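Local coordinates for lipase-esterase related protein (Clostridium acetobutylicum, PDB 3E0X) that is of unknown function but has an alpha/beta hydrolase fold and is probably a hydrolase related to lipases and esterases, at residues V63-T75 with M93-L106. Residues are numbered along the deposited sequence; the frame is centred on the assembly and turned at random.
Sequences VYGYIDNVANFIT and MGGAIVLGVALKKL
Ile67 and Ile97 meet where helices 63-75 and 93-102 come closest, their CA atoms only 5.3 Å apart. The helix axes approach to 8.7 Å and cross at -61°. Ile97 acts as a knob, filling a hole made by Val63, Tyr66, Ile67 and Val70. Its two branches divide that hole: CG2 faces Val70 CG2, while the other arm extends past Val63 CG1 until CD1 presses against Tyr66 CB at 3.4 Å, a snug fit. Ile67 in turn reaches the backbone of helix 93-102. With CG1 beside its own backbone N (chi1 -68°), this arm sets CD1 3.6 Å from Gly100 CA; Gly100, having no side chain, leaves its CA open to this methyl, and the helices can pack closely here. The CG2 methyl of Ile67, on its other branch, lies 3.7 Å from Lys104 CE. The lysine chain passes over this methyl on its way to Asp68, where NZ forms a salt bridge of 2.8 Å to OD1, meeting it nearly along the C-O axis at the exposed margin. After the turn from Ala102 to Lys105, where Lys105 has positive phi, Leu106 points toward the first helix, its CD1 packing 3.8 Å from Ile74 CG2 and also touching Ala71. At the other end, the selenomethionine Met93 bends at chi3 to place its CE methyl over one face of the Tyr66 ring, offset toward the rim, in a CH-pi contact 4.0 Å from the centroid. The Tyr66 hydroxyl is hydrogen-bonded to Asp171 of helix 165-177; Met93 also touches Asp171, and its side chain lies near the bound ortho-xylene. Helix 93-102 follows strand 86-91 through a sequence consistent with the nucleophile elbow of this fold, and Ile74 and Val101 together pack against Leu88 of that strand, seating both helices on the central sheet.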
loop_
_atom_site.group_PDB
_atom_site.type_symbol
_atom_site.label_atom_id
_atom_site.label_comp_id
_atom_site.label_asym_id
_atom_site.label_seq_id
_atom_site.Cartn_x
_atom_site.Cartn_y
_atom_site.Cartn_z
ATOM N N VAL A 63 -2.852 5.301 -11.004
ATOM C CA VAL A 63 -1.797 4.590 -10.286
ATOM C C VAL A 63 -0.439 4.809 -10.974
ATOM O O VAL A 63 0.591 4.877 -10.312
ATOM C CB VAL A 63 -2.157 3.112 -10.123
ATOM C CG1 VAL A 63 -0.983 2.318 -9.578
ATOM C CG2 VAL A 63 -3.342 2.992 -9.148
ATOM N N TYR A 64 -0.440 4.931 -12.302
ATOM C CA TYR A 64 0.789 5.256 -13.029
ATOM C C TYR A 64 1.468 6.532 -12.554
ATOM O O TYR A 64 2.692 6.597 -12.470
ATOM C CB TYR A 64 0.509 5.347 -14.529
ATOM C CG TYR A 64 0.054 4.013 -15.068
ATOM C CD1 TYR A 64 0.973 2.968 -15.238
ATOM C CD2 TYR A 64 -1.284 3.776 -15.396
ATOM C CE1 TYR A 64 0.587 1.739 -15.723
ATOM C CE2 TYR A 64 -1.697 2.531 -15.890
ATOM C CZ TYR A 64 -0.762 1.503 -16.037
ATOM O OH TYR A 64 -1.148 0.275 -16.521
ATOM N N GLY A 65 0.692 7.559 -12.239
ATOM C CA GLY A 65 1.258 8.788 -11.682
ATOM C C GLY A 65 1.972 8.517 -10.374
ATOM O O GLY A 65 3.115 8.981 -10.187
ATOM N N TYR A 66 1.300 7.796 -9.460
ATOM C CA TYR A 66 1.917 7.422 -8.184
ATOM C C TYR A 66 3.170 6.570 -8.381
ATOM O O TYR A 66 4.191 6.795 -7.703
ATOM C CB TYR A 66 0.909 6.714 -7.271
ATOM C CG TYR A 66 -0.210 7.588 -6.763
ATOM C CD1 TYR A 66 0.042 8.631 -5.869
ATOM C CD2 TYR A 66 -1.516 7.335 -7.137
ATOM C CE1 TYR A 66 -0.995 9.419 -5.374
ATOM C CE2 TYR A 66 -2.579 8.118 -6.639
ATOM C CZ TYR A 66 -2.302 9.157 -5.767
ATOM O OH TYR A 66 -3.341 9.917 -5.274
ATOM N N ILE A 67 3.126 5.626 -9.327
ATOM C CA ILE A 67 4.292 4.776 -9.629
ATOM C C ILE A 67 5.496 5.635 -10.032
ATOM O O ILE A 67 6.586 5.464 -9.478
ATOM C CB ILE A 67 3.947 3.731 -10.738
ATOM C CG1 ILE A 67 2.937 2.679 -10.232
ATOM C CG2 ILE A 67 5.204 3.099 -11.308
ATOM C CD1 ILE A 67 2.247 1.901 -11.359
ATOM N N ASP A 68 5.269 6.597 -10.931
ATOM C CA ASP A 68 6.345 7.496 -11.350
ATOM C C ASP A 68 6.876 8.326 -10.179
ATOM O O ASP A 68 8.086 8.523 -10.039
ATOM C CB ASP A 68 5.868 8.398 -12.485
ATOM C CG ASP A 68 5.665 7.639 -13.790
ATOM O OD1 ASP A 68 6.097 6.473 -13.879
ATOM O OD2 ASP A 68 5.059 8.225 -14.729
ATOM N N ASN A 69 5.981 8.795 -9.312
ATOM C CA ASN A 69 6.426 9.571 -8.159
ATOM C C ASN A 69 7.294 8.735 -7.221
ATOM O O ASN A 69 8.299 9.229 -6.682
ATOM C CB ASN A 69 5.251 10.115 -7.342
ATOM C CG ASN A 69 4.383 11.135 -8.081
ATOM O OD1 ASN A 69 4.756 11.757 -9.094
ATOM N ND2 ASN A 69 3.211 11.323 -7.528
ATOM N N VAL A 70 6.858 7.504 -6.963
ATOM C CA VAL A 70 7.577 6.637 -6.025
ATOM C C VAL A 70 8.914 6.205 -6.614
ATOM O O VAL A 70 9.922 6.171 -5.901
ATOM C CB VAL A 70 6.717 5.440 -5.556
ATOM C CG1 VAL A 70 7.546 4.497 -4.715
ATOM C CG2 VAL A 70 5.524 5.967 -4.747
ATOM N N ALA A 71 8.945 5.910 -7.914
ATOM C CA ALA A 71 10.216 5.575 -8.556
ATOM C C ALA A 71 11.196 6.763 -8.494
ATOM O O ALA A 71 12.383 6.574 -8.206
ATOM C CB ALA A 71 10.008 5.088 -10.009
ATOM N N ASN A 72 10.702 7.980 -8.708
ATOM C CA ASN A 72 11.552 9.173 -8.599
ATOM C C ASN A 72 12.128 9.300 -7.198
ATOM O O ASN A 72 13.315 9.611 -7.030
ATOM C CB ASN A 72 10.730 10.400 -9.005
ATOM C CG ASN A 72 11.475 11.693 -8.865
ATOM O OD1 ASN A 72 12.592 11.826 -9.367
ATOM N ND2 ASN A 72 10.850 12.673 -8.206
ATOM N N PHE A 73 11.307 9.032 -6.187
ATOM C CA PHE A 73 11.769 9.082 -4.798
ATOM C C PHE A 73 12.872 8.034 -4.577
ATOM O O PHE A 73 13.934 8.331 -4.025
ATOM C CB PHE A 73 10.589 8.822 -3.824
ATOM C CG PHE A 73 10.975 8.917 -2.382
ATOM C CD1 PHE A 73 10.957 10.150 -1.725
ATOM C CD2 PHE A 73 11.418 7.782 -1.683
ATOM C CE1 PHE A 73 11.351 10.235 -0.378
ATOM C CE2 PHE A 73 11.788 7.870 -0.352
ATOM C CZ PHE A 73 11.769 9.097 0.298
ATOM N N ILE A 74 12.612 6.794 -4.960
ATOM C CA ILE A 74 13.608 5.755 -4.719
ATOM C C ILE A 74 14.964 6.109 -5.362
ATOM O O ILE A 74 16.031 5.996 -4.732
ATOM C CB ILE A 74 13.123 4.410 -5.247
ATOM C CG1 ILE A 74 11.930 3.940 -4.411
ATOM C CG2 ILE A 74 14.250 3.381 -5.234
ATOM C CD1 ILE A 74 11.091 2.813 -5.091
ATOM N N THR A 75 14.917 6.554 -6.609
ATOM C CA THR A 75 16.132 6.787 -7.361
ATOM C C THR A 75 16.882 8.005 -6.855
ATOM O O THR A 75 18.126 8.011 -6.837
ATOM C CB THR A 75 15.767 6.925 -8.848
ATOM O OG1 THR A 75 15.236 5.677 -9.289
ATOM C CG2 THR A 75 16.997 7.262 -9.710
HETATM N N MSE A 93 -4.239 0.718 -2.382
HETATM C CA MSE A 93 -3.734 1.274 -3.643
HETATM C C MSE A 93 -2.193 1.160 -3.732
HETATM O O MSE A 93 -1.636 0.938 -4.838
HETATM C CB MSE A 93 -4.141 2.746 -3.801
HETATM C CG MSE A 93 -3.713 3.353 -5.144
HETATM SE SE MSE A 93 -4.345 5.185 -5.282
HETATM C CE MSE A 93 -3.280 5.924 -3.829
ATOM N N GLY A 94 -1.517 1.295 -2.591
ATOM C CA GLY A 94 -0.060 1.160 -2.509
ATOM C C GLY A 94 0.417 -0.201 -2.973
ATOM O O GLY A 94 1.553 -0.315 -3.434
ATOM N N GLY A 95 -0.424 -1.236 -2.832
ATOM C CA GLY A 95 -0.091 -2.580 -3.337
ATOM C C GLY A 95 0.089 -2.529 -4.849
ATOM O O GLY A 95 1.079 -3.032 -5.387
ATOM N N ALA A 96 -0.878 -1.927 -5.548
ATOM C CA ALA A 96 -0.756 -1.774 -6.994
ATOM C C ALA A 96 0.465 -0.919 -7.318
ATOM O O ALA A 96 1.197 -1.206 -8.256
ATOM C CB ALA A 96 -2.025 -1.168 -7.578
ATOM N N ILE A 97 0.697 0.139 -6.540
ATOM C CA ILE A 97 1.822 1.049 -6.818
ATOM C C ILE A 97 3.153 0.290 -6.730
ATOM O O ILE A 97 4.018 0.442 -7.624
ATOM C CB ILE A 97 1.802 2.277 -5.873
ATOM C CG1 ILE A 97 0.582 3.143 -6.186
ATOM C CG2 ILE A 97 3.098 3.069 -6.009
ATOM C CD1 ILE A 97 0.278 4.148 -5.076
ATOM N N VAL A 98 3.330 -0.518 -5.678
ATOM C CA VAL A 98 4.633 -1.176 -5.513
ATOM C C VAL A 98 4.845 -2.269 -6.563
ATOM O O VAL A 98 5.988 -2.514 -6.977
ATOM C CB VAL A 98 4.943 -1.656 -4.073
ATOM C CG1 VAL A 98 4.923 -0.448 -3.135
ATOM C CG2 VAL A 98 3.923 -2.730 -3.606
ATOM N N LEU A 99 3.757 -2.914 -7.013
ATOM C CA LEU A 99 3.877 -3.824 -8.149
ATOM C C LEU A 99 4.317 -3.045 -9.402
ATOM O O LEU A 99 5.180 -3.506 -10.181
ATOM C CB LEU A 99 2.544 -4.535 -8.369
ATOM C CG LEU A 99 2.143 -5.500 -7.239
ATOM C CD1 LEU A 99 0.671 -5.912 -7.398
ATOM C CD2 LEU A 99 3.074 -6.728 -7.204
ATOM N N GLY A 100 3.744 -1.859 -9.607
ATOM C CA GLY A 100 4.147 -1.036 -10.750
ATOM C C GLY A 100 5.611 -0.598 -10.658
ATOM O O GLY A 100 6.332 -0.539 -11.660
ATOM N N VAL A 101 6.064 -0.284 -9.446
ATOM C CA VAL A 101 7.477 0.093 -9.237
ATOM C C VAL A 101 8.409 -1.088 -9.515
ATOM O O VAL A 101 9.482 -0.913 -10.124
ATOM C CB VAL A 101 7.724 0.693 -7.839
ATOM C CG1 VAL A 101 9.209 1.017 -7.664
ATOM C CG2 VAL A 101 6.902 1.969 -7.716
ATOM N N ALA A 102 7.995 -2.283 -9.108
ATOM C CA ALA A 102 8.793 -3.473 -9.410
ATOM C C ALA A 102 9.034 -3.561 -10.922
ATOM O O ALA A 102 10.125 -3.926 -11.361
ATOM C CB ALA A 102 8.073 -4.723 -8.920
ATOM N N LEU A 103 8.024 -3.203 -11.719
ATOM C CA LEU A 103 8.134 -3.280 -13.195
ATOM C C LEU A 103 9.078 -2.231 -13.780
ATOM O O LEU A 103 9.477 -2.361 -14.944
ATOM C CB LEU A 103 6.745 -3.157 -13.822
ATOM C CG LEU A 103 5.902 -4.401 -13.566
ATOM C CD1 LEU A 103 4.417 -4.144 -13.792
ATOM C CD2 LEU A 103 6.406 -5.551 -14.479
ATOM N N LYS A 104 9.465 -1.223 -12.995
ATOM C CA LYS A 104 10.457 -0.248 -13.442
ATOM C C LYS A 104 11.877 -0.800 -13.368
ATOM O O LYS A 104 12.808 -0.178 -13.902
ATOM C CB LYS A 104 10.378 1.038 -12.603
ATOM C CG LYS A 104 9.047 1.810 -12.700
ATOM C CD LYS A 104 8.923 2.543 -14.009
ATOM C CE LYS A 104 7.739 3.504 -13.992
ATOM N NZ LYS A 104 7.902 4.596 -14.987
ATOM N N LYS A 105 12.052 -1.923 -12.658
ATOM C CA LYS A 105 13.352 -2.636 -12.611
ATOM C C LYS A 105 14.453 -1.727 -12.045
ATOM O O LYS A 105 15.576 -1.656 -12.585
ATOM C CB LYS A 105 13.767 -3.143 -14.012
ATOM C CG LYS A 105 12.703 -3.887 -14.798
ATOM C CD LYS A 105 12.100 -4.993 -13.992
ATOM C CE LYS A 105 11.220 -5.916 -14.859
ATOM N NZ LYS A 105 12.016 -6.626 -15.899
ATOM N N LEU A 106 14.135 -1.015 -10.957
ATOM C CA LEU A 106 15.133 -0.179 -10.280
ATOM C C LEU A 106 16.190 -1.064 -9.639
ATOM O O LEU A 106 15.847 -2.094 -9.061
ATOM C CB LEU A 106 14.449 0.724 -9.235
ATOM C CG LEU A 106 13.339 1.614 -9.795
ATOM C CD1 LEU A 106 12.738 2.465 -8.654
ATOM C CD2 LEU A 106 13.885 2.482 -10.935
#